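Local coordinates for protein peptide ABC transporter permease (Staphylococcus hominis, PDB 6EXS) that binds a thioalcohol-conjugated dipeptide and, as a POT transporter of the major facilitator superfamily, probably carries such malodour precursors across the membrane, at residues A95-I99 with M189-L193; L334-I338 with V399-V404; N339-I343 with V407-L411. One frame throughout, in Å; residues are numbered along the deposited sequence.

Contact 1 of 3, residues A95-I99 with M189-L193; sequences AVLII and MALGL
Ile99 and Met189 make the tightest meeting between these two helices, with CG1 of Ile99 3.3 Å from CG of Met189. The ethyl branch of Ile99 then reaches on, and its CD1 lies 3.4 Å from CD2 of Leu193, so one isoleucine packs on two side chains a helical turn apart on the facing helix. Met189 carries its CG anti to the backbone N (chi1 -176°), bends at the next bond, and sends CE inward past Ile98 to the backbone of 95-99. There CE rests 3.4 Å from the carbonyl O of Ala95, with CG2 of Ile98 at 3.8 Å from the same methyl. The segments belong to helices 74-106 and 178-204 of the N-terminal six-helix bundle of the major facilitator fold; the axes of 95-99 and 189-193 approach to 10.0 Å and run nearly antiparallel, at 162°. The side formed by Met189 and Ile98 is covered by helix 16-44, whose Glu28 touches both. Packing is slacker where Val96 meets CD1 of Leu193. Val96 points its CB away from the partner helix, and its CG2 reaches that CD1 at 4.2 Å; the same CD1 sits closer, at 3.7 Å, to CB of Ala95. Both Val96 and Leu193 are partly exposed, and a bound monoolein lies about 5 Å from the valine side chain.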
# COMPACT_ATOMS: atom_id res chain seq x y z
N ALA A 95 3.71 7.20 -14.52
CA ALA A 95 3.35 8.57 -14.13
C ALA A 95 2.28 9.21 -15.03
O ALA A 95 1.36 9.83 -14.52
CB ALA A 95 4.60 9.45 -14.09
N VAL A 96 2.40 9.02 -16.37
CA VAL A 96 1.47 9.55 -17.38
C VAL A 96 0.11 8.87 -17.19
O VAL A 96 -0.91 9.54 -17.08
CB VAL A 96 2.04 9.41 -18.83
CG1 VAL A 96 0.98 9.76 -19.89
CG2 VAL A 96 3.28 10.28 -19.02
N LEU A 97 0.12 7.53 -17.10
CA LEU A 97 -1.06 6.71 -16.87
C LEU A 97 -1.78 7.09 -15.56
O LEU A 97 -3.01 7.22 -15.57
CB LEU A 97 -0.70 5.22 -16.92
CG LEU A 97 -0.36 4.68 -18.31
CD1 LEU A 97 0.18 3.28 -18.22
CD2 LEU A 97 -1.58 4.68 -19.23
N ILE A 98 -1.02 7.35 -14.46
CA ILE A 98 -1.55 7.78 -13.16
C ILE A 98 -2.28 9.14 -13.30
O ILE A 98 -3.39 9.27 -12.79
CB ILE A 98 -0.44 7.77 -12.05
CG1 ILE A 98 -0.11 6.33 -11.63
CG2 ILE A 98 -0.84 8.63 -10.83
CD1 ILE A 98 1.25 6.17 -10.96
N ILE A 99 -1.68 10.13 -14.04
CA ILE A 99 -2.30 11.45 -14.30
C ILE A 99 -3.64 11.29 -15.04
O ILE A 99 -4.58 12.04 -14.75
CB ILE A 99 -1.34 12.42 -15.04
CG1 ILE A 99 -0.11 12.68 -14.20
CG2 ILE A 99 -2.02 13.76 -15.35
CD1 ILE A 99 1.10 13.18 -14.93
N MET A 189 -0.06 15.90 -9.23
CA MET A 189 0.61 14.82 -9.94
C MET A 189 1.32 15.35 -11.20
O MET A 189 2.41 14.88 -11.51
CB MET A 189 -0.39 13.69 -10.25
CG MET A 189 0.20 12.47 -10.89
SD MET A 189 1.62 11.73 -10.07
CE MET A 189 2.25 10.78 -11.34
N ALA A 190 0.74 16.36 -11.88
CA ALA A 190 1.37 16.98 -13.06
C ALA A 190 2.69 17.69 -12.66
O ALA A 190 3.65 17.62 -13.41
CB ALA A 190 0.42 17.97 -13.73
N LEU A 191 2.74 18.32 -11.45
CA LEU A 191 3.92 19.00 -10.91
C LEU A 191 5.07 18.02 -10.73
O LEU A 191 6.20 18.35 -11.06
CB LEU A 191 3.63 19.73 -9.59
CG LEU A 191 2.73 20.97 -9.65
CD1 LEU A 191 2.74 21.69 -8.31
CD2 LEU A 191 3.17 21.93 -10.77
N GLY A 192 4.75 16.82 -10.23
CA GLY A 192 5.68 15.72 -10.05
C GLY A 192 6.26 15.31 -11.39
O GLY A 192 7.48 15.21 -11.52
N LEU A 193 5.38 15.12 -12.41
CA LEU A 193 5.77 14.76 -13.78
C LEU A 193 6.66 15.83 -14.44
O LEU A 193 7.69 15.48 -15.02
CB LEU A 193 4.53 14.46 -14.67
CG LEU A 193 4.82 13.96 -16.09
CD1 LEU A 193 5.25 12.50 -16.11
CD2 LEU A 193 3.64 14.15 -17.01

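Contact 2 of 3, residues L334-I338 with V399-V404; sequences LFQSI and VILSYV. With C3H (2-[[(2~{R})-2-azanyl-3-[(3~{S})-3-methyl-1-oxidanyl-hexan-3-yl]sulfanyl-propanoyl]amino]ethanoic acid), chain O; OLC ((2R)-2,3-dihydroxypropyl (9Z)-octadec-9-enoate), chain B.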
# COMPACT_ATOMS: atom_id res chain seq x y z
N LEU A 334 -9.25 13.50 7.71
CA LEU A 334 -8.08 13.65 8.58
C LEU A 334 -7.71 12.37 9.33
O LEU A 334 -6.59 12.26 9.82
CB LEU A 334 -8.22 14.84 9.53
CG LEU A 334 -7.63 16.14 9.01
CD1 LEU A 334 -8.63 16.91 8.19
CD2 LEU A 334 -7.15 16.99 10.14
N PHE A 335 -8.62 11.37 9.39
CA PHE A 335 -8.34 10.06 9.98
C PHE A 335 -7.18 9.37 9.24
O PHE A 335 -6.49 8.56 9.85
CB PHE A 335 -9.57 9.14 9.86
CG PHE A 335 -10.66 9.32 10.88
CD1 PHE A 335 -10.36 9.30 12.24
CD2 PHE A 335 -11.99 9.42 10.50
CE1 PHE A 335 -11.38 9.43 13.20
CE2 PHE A 335 -13.00 9.53 11.45
CZ PHE A 335 -12.69 9.56 12.79
N GLN A 336 -6.99 9.69 7.92
CA GLN A 336 -5.93 9.16 7.04
C GLN A 336 -4.53 9.75 7.30
O GLN A 336 -3.53 9.18 6.84
CB GLN A 336 -6.29 9.38 5.55
CG GLN A 336 -7.61 8.79 5.11
CD GLN A 336 -7.65 7.32 5.40
OE1 GLN A 336 -8.30 6.88 6.35
NE2 GLN A 336 -6.89 6.55 4.62
N SER A 337 -4.48 10.91 7.97
CA SER A 337 -3.28 11.66 8.32
C SER A 337 -2.66 11.17 9.64
O SER A 337 -1.49 11.49 9.89
CB SER A 337 -3.60 13.15 8.42
OG SER A 337 -3.88 13.73 7.15
N ILE A 338 -3.42 10.40 10.47
CA ILE A 338 -2.95 9.92 11.78
C ILE A 338 -1.70 9.03 11.67
O ILE A 338 -0.67 9.34 12.26
CB ILE A 338 -4.07 9.27 12.64
CG1 ILE A 338 -5.25 10.26 12.88
CG2 ILE A 338 -3.50 8.77 13.99
CD1 ILE A 338 -6.50 9.66 13.44
N VAL A 399 -11.69 6.63 18.58
CA VAL A 399 -11.39 6.23 17.19
C VAL A 399 -9.94 6.59 16.87
O VAL A 399 -9.24 5.78 16.27
CB VAL A 399 -12.38 6.85 16.16
CG1 VAL A 399 -12.21 6.21 14.78
CG2 VAL A 399 -13.83 6.71 16.63
N ILE A 400 -9.48 7.78 17.33
CA ILE A 400 -8.11 8.26 17.17
C ILE A 400 -7.12 7.35 17.94
O ILE A 400 -6.07 7.00 17.40
CB ILE A 400 -7.99 9.78 17.51
CG1 ILE A 400 -8.77 10.63 16.47
CG2 ILE A 400 -6.50 10.22 17.59
CD1 ILE A 400 -9.09 12.05 16.86
N LEU A 401 -7.49 6.92 19.17
CA LEU A 401 -6.70 6.00 20.00
C LEU A 401 -6.52 4.65 19.29
O LEU A 401 -5.44 4.06 19.36
CB LEU A 401 -7.31 5.83 21.41
CG LEU A 401 -6.62 4.87 22.42
CD1 LEU A 401 -5.09 5.12 22.54
CD2 LEU A 401 -7.29 4.94 23.77
N SER A 402 -7.55 4.18 18.56
CA SER A 402 -7.46 2.94 17.79
C SER A 402 -6.39 3.05 16.68
O SER A 402 -5.56 2.16 16.55
CB SER A 402 -8.81 2.56 17.20
OG SER A 402 -8.73 1.28 16.62
N TYR A 403 -6.38 4.18 15.94
CA TYR A 403 -5.39 4.48 14.90
C TYR A 403 -3.97 4.53 15.48
O TYR A 403 -3.05 3.97 14.88
CB TYR A 403 -5.71 5.83 14.22
CG TYR A 403 -6.79 5.75 13.16
CD1 TYR A 403 -6.52 5.19 11.91
CD2 TYR A 403 -8.06 6.25 13.40
CE1 TYR A 403 -7.51 5.12 10.93
CE2 TYR A 403 -9.07 6.15 12.44
CZ TYR A 403 -8.78 5.60 11.20
OH TYR A 403 -9.76 5.52 10.24
N VAL A 404 -3.80 5.17 16.65
CA VAL A 404 -2.52 5.34 17.34
C VAL A 404 -1.95 3.99 17.78
O VAL A 404 -0.75 3.77 17.62
CB VAL A 404 -2.58 6.38 18.50
CG1 VAL A 404 -1.26 6.45 19.26
CG2 VAL A 404 -2.98 7.77 17.98
O2 C3H O . 1.93 5.07 2.82
C11 C3H O . 2.15 5.29 3.96
O3 C3H O . 3.15 4.79 4.61
C10 C3H O . 1.28 6.12 4.86
N1 C3H O . -0.11 6.11 4.47
C9 C3H O . -0.94 5.17 4.88
O1 C3H O . -0.68 3.97 4.81
C8 C3H O . -2.24 5.58 5.49
N C3H O . -2.50 6.97 5.16
C7 C3H O . -3.39 4.74 4.94
S C3H O . -4.03 3.40 5.98
C3 C3H O . -4.87 4.07 7.52
C4 C3H O . -6.10 4.80 7.04
C5 C3H O . -3.84 4.93 8.26
C6 C3H O . -4.34 5.76 9.43
O C3H O . -4.15 7.12 9.22
C2 C3H O . -5.28 2.94 8.45
C1 C3H O . -4.62 2.95 9.82
C C3H O . -5.10 1.81 10.67
C18 OLC B . -3.49 15.53 12.10
C10 OLC B . -3.75 11.30 20.52
C9 OLC B . -4.43 10.38 21.20
C17 OLC B . -3.77 14.09 12.49
C11 OLC B . -4.28 12.47 19.74
C8 OLC B . -5.93 10.25 21.35
C24 OLC B . -14.55 9.04 28.78
C16 OLC B . -4.61 13.94 13.75
C12 OLC B . -3.63 12.62 18.35
C7 OLC B . -6.48 10.72 22.71
C15 OLC B . -3.82 13.83 15.04
C13 OLC B . -4.01 13.89 17.61
C6 OLC B . -6.26 9.77 23.89
C14 OLC B . -4.70 13.66 16.28
C5 OLC B . -7.20 8.57 24.00
C4 OLC B . -8.65 8.84 24.41
C3 OLC B . -8.86 9.19 25.88
C2 OLC B . -10.23 8.77 26.42
C21 OLC B . -13.71 9.95 26.56
C1 OLC B . -11.36 9.74 26.19
C22 OLC B . -14.62 10.16 27.76
O19 OLC B . -11.33 10.65 25.40
O25 OLC B . -15.07 7.83 28.26
O23 OLC B . -14.34 11.42 28.39
O20 OLC B . -12.41 9.46 26.97
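The rings of Phe335 and Tyr403 lie nearly parallel, their planes at 22°, but are slid so far apart that they hardly overlap; the centroids are 5.4 Å from each other. The pair belongs to the C-terminal bundle of the major facilitator fold, where the segment leading into helix 338-357 packs against helix 396-418 beside the central ligand pocket. The closest ring atoms are CD1 of Phe335 and CE2 of Tyr403, 3.4 Å apart, while the far end of the phenylalanine ring passes on to Val399, whose CG1 approaches CE1. At the edge of the Phe335 ring, near its plane, stands CG1 of Ile400.

Ile338 crosses Tyr403 at about a right angle and uses both of its branches. Its chi1 of -58° sets CG2 anti to the backbone N, against CB of Tyr403 at 3.7 Å, and puts CG1 beside the backbone N, from where CD1 reaches both the tyrosine ring, 3.8 Å from CD2 of Tyr403, and CG1 of Ile400. Outside this layer a monoolein chain passes along CG1 of Ile338 and CG2 of Ile400, giving the contact a lipid-facing flank.

Tyr403 is held at its far end by Gly305, whose carbonyl O is hydrogen-bonded to the phenol OH. One face of its ring carries the carbonyl O of Phe335, which lies toward the rim. C6 of the bound conjugate comes obliquely to within 3.4 Å of CD1 of Tyr403, and C2 of the conjugate lies in plane at the ring edge. Two successive backbone carbonyls bind two different polar groups of the conjugate: O of Gln336 accepts a hydrogen bond from the amino N, and O of Phe335 one from the hydroxyl O, 2.8 Å away.

Contact 3 of 3, residues N339-I343 with V407-L411; sequences NPLFI and VIGEL. With C3H (2-[[(2~{R})-2-azanyl-3-[(3~{S})-3-methyl-1-oxidanyl-hexan-3-yl]sulfanyl-propanoyl]amino]ethanoic acid), chain O.
The amide of Asn339 and the carboxylate of Glu410 are turned 36° against each other, and each presents a different aspect to the bond between them. This polar link ties helix 338-357 to helix 396-418 within the C-terminal bundle of the major facilitator fold, at the wall of the ligand pocket. Glu410 OE1 lies almost in the amide plane, whereas ND2 of Asn339 meets OE1 from above the carboxylate plane; the bond is 2.9 Å long and nearly straight at 169°. With CG anti to the backbone N (chi1 -178°), Asn339 swings its amide over to Glu410. Above one side of the amide plane sits the methyl CG2 of Val407, 3.7 Å from CG of Asn339; on the other side C5 and C6 of the bound conjugate press on CB of Asn339, both at 3.1 Å. A water lies within hydrogen-bonding distance of Asn339 OD1 and Glu410 OE2 and can bridge them, and Ile343 brings CD1 alongside the same carboxylate. Val407 points at helix 338-357 and packs on three of its residues: besides Asn339, CG2 touches CG1 of Ile343, while CG1 packs on CB of Phe342 at 3.6 Å and meets the ring obliquely. On the ligand side, the backbone N of Asn339 donates to the hydroxyl O of the conjugate at 3.0 Å.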
# COMPACT_ATOMS: atom_id res chain seq x y z
N ASN A 339 -1.80 7.92 10.93
CA ASN A 339 -0.74 6.95 10.70
C ASN A 339 0.54 7.59 10.08
O ASN A 339 1.60 7.40 10.67
CB ASN A 339 -1.28 5.78 9.88
CG ASN A 339 -0.33 4.67 9.58
OD1 ASN A 339 0.49 4.80 8.68
ND2 ASN A 339 -0.51 3.53 10.24
N PRO A 340 0.48 8.39 8.97
CA PRO A 340 1.71 9.03 8.45
C PRO A 340 2.35 10.03 9.42
O PRO A 340 3.58 10.14 9.43
CB PRO A 340 1.27 9.70 7.15
CG PRO A 340 -0.09 9.16 6.85
CD PRO A 340 -0.69 8.74 8.13
N LEU A 341 1.55 10.75 10.24
CA LEU A 341 2.09 11.69 11.24
C LEU A 341 2.92 10.95 12.30
O LEU A 341 4.04 11.38 12.60
CB LEU A 341 0.98 12.52 11.92
CG LEU A 341 1.42 13.47 13.05
CD1 LEU A 341 2.26 14.62 12.52
CD2 LEU A 341 0.24 13.99 13.83
N PHE A 342 2.38 9.85 12.85
CA PHE A 342 3.07 9.04 13.87
C PHE A 342 4.31 8.34 13.33
O PHE A 342 5.28 8.20 14.06
CB PHE A 342 2.11 8.07 14.56
CG PHE A 342 1.35 8.74 15.68
CD1 PHE A 342 0.32 9.64 15.41
CD2 PHE A 342 1.68 8.50 17.01
CE1 PHE A 342 -0.36 10.29 16.45
CE2 PHE A 342 0.99 9.14 18.05
CZ PHE A 342 -0.02 10.03 17.76
N ILE A 343 4.29 7.94 12.04
CA ILE A 343 5.45 7.33 11.38
C ILE A 343 6.53 8.42 11.31
O ILE A 343 7.64 8.18 11.76
CB ILE A 343 5.11 6.71 9.99
CG1 ILE A 343 4.21 5.46 10.16
CG2 ILE A 343 6.40 6.35 9.22
CD1 ILE A 343 3.58 4.97 8.91
N VAL A 407 -0.68 2.13 14.51
CA VAL A 407 0.54 2.70 13.94
C VAL A 407 1.77 2.39 14.84
O VAL A 407 2.84 2.13 14.29
CB VAL A 407 0.41 4.20 13.55
CG1 VAL A 407 0.14 5.09 14.76
CG2 VAL A 407 1.64 4.68 12.77
N ILE A 408 1.60 2.33 16.18
CA ILE A 408 2.68 1.94 17.11
C ILE A 408 3.13 0.50 16.76
O ILE A 408 4.33 0.20 16.81
CB ILE A 408 2.32 2.14 18.62
CG1 ILE A 408 2.23 3.64 18.97
CG2 ILE A 408 3.33 1.43 19.54
CD1 ILE A 408 1.46 3.93 20.24
N GLY A 409 2.17 -0.34 16.36
CA GLY A 409 2.40 -1.70 15.89
C GLY A 409 3.13 -1.73 14.56
O GLY A 409 3.99 -2.59 14.35
N GLU A 410 2.82 -0.77 13.66
CA GLU A 410 3.47 -0.64 12.34
C GLU A 410 4.96 -0.30 12.48
O GLU A 410 5.77 -0.78 11.67
CB GLU A 410 2.76 0.41 11.48
CG GLU A 410 3.02 0.22 10.00
CD GLU A 410 2.30 1.18 9.08
OE1 GLU A 410 1.07 1.37 9.25
OE2 GLU A 410 2.95 1.69 8.14
N LEU A 411 5.32 0.50 13.50
CA LEU A 411 6.69 0.91 13.79
C LEU A 411 7.56 -0.28 14.19
O LEU A 411 8.78 -0.23 13.99
CB LEU A 411 6.72 2.00 14.89
CG LEU A 411 5.96 3.33 14.61
CD1 LEU A 411 5.71 4.10 15.88
CD2 LEU A 411 6.70 4.20 13.59
O2 C3H O . 1.93 5.07 2.82
C11 C3H O . 2.15 5.29 3.96
O3 C3H O . 3.15 4.79 4.61
C10 C3H O . 1.28 6.12 4.86
N1 C3H O . -0.11 6.11 4.47
C9 C3H O . -0.94 5.17 4.88
O1 C3H O . -0.68 3.97 4.81
C8 C3H O . -2.24 5.58 5.49
N C3H O . -2.50 6.97 5.16
C7 C3H O . -3.39 4.74 4.94
S C3H O . -4.03 3.40 5.98
C3 C3H O . -4.87 4.07 7.52
C4 C3H O . -6.10 4.80 7.04
C5 C3H O . -3.84 4.93 8.26
C6 C3H O . -4.34 5.76 9.43
O C3H O . -4.15 7.12 9.22
C2 C3H O . -5.28 2.94 8.45
C1 C3H O . -4.62 2.95 9.82
C C3H O . -5.10 1.81 10.67
O HOH W 1 1.45 3.43 6.65

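Overall arrangement
Contacts 2 and 3 are neighbours in the C-terminal bundle, their centres 10 Å apart, and both draw on helix 396-418. They touch directly where Val404 CG1 packs on Phe342 CE2 at 3.7 Å, and they share the bound conjugate, whose hydroxyl joins the backbones of 334-338 and 339-343. Along the chain their segments alternate. Contact 1 belongs to the other half of the transporter and comes earlier in the sequence; about 17 Å separates its nearest atoms from either of the others. In contact 1 the side chain of Ile98 is about 14 Å from the bound conjugate, whereas contacts 2 and 3 both touch it.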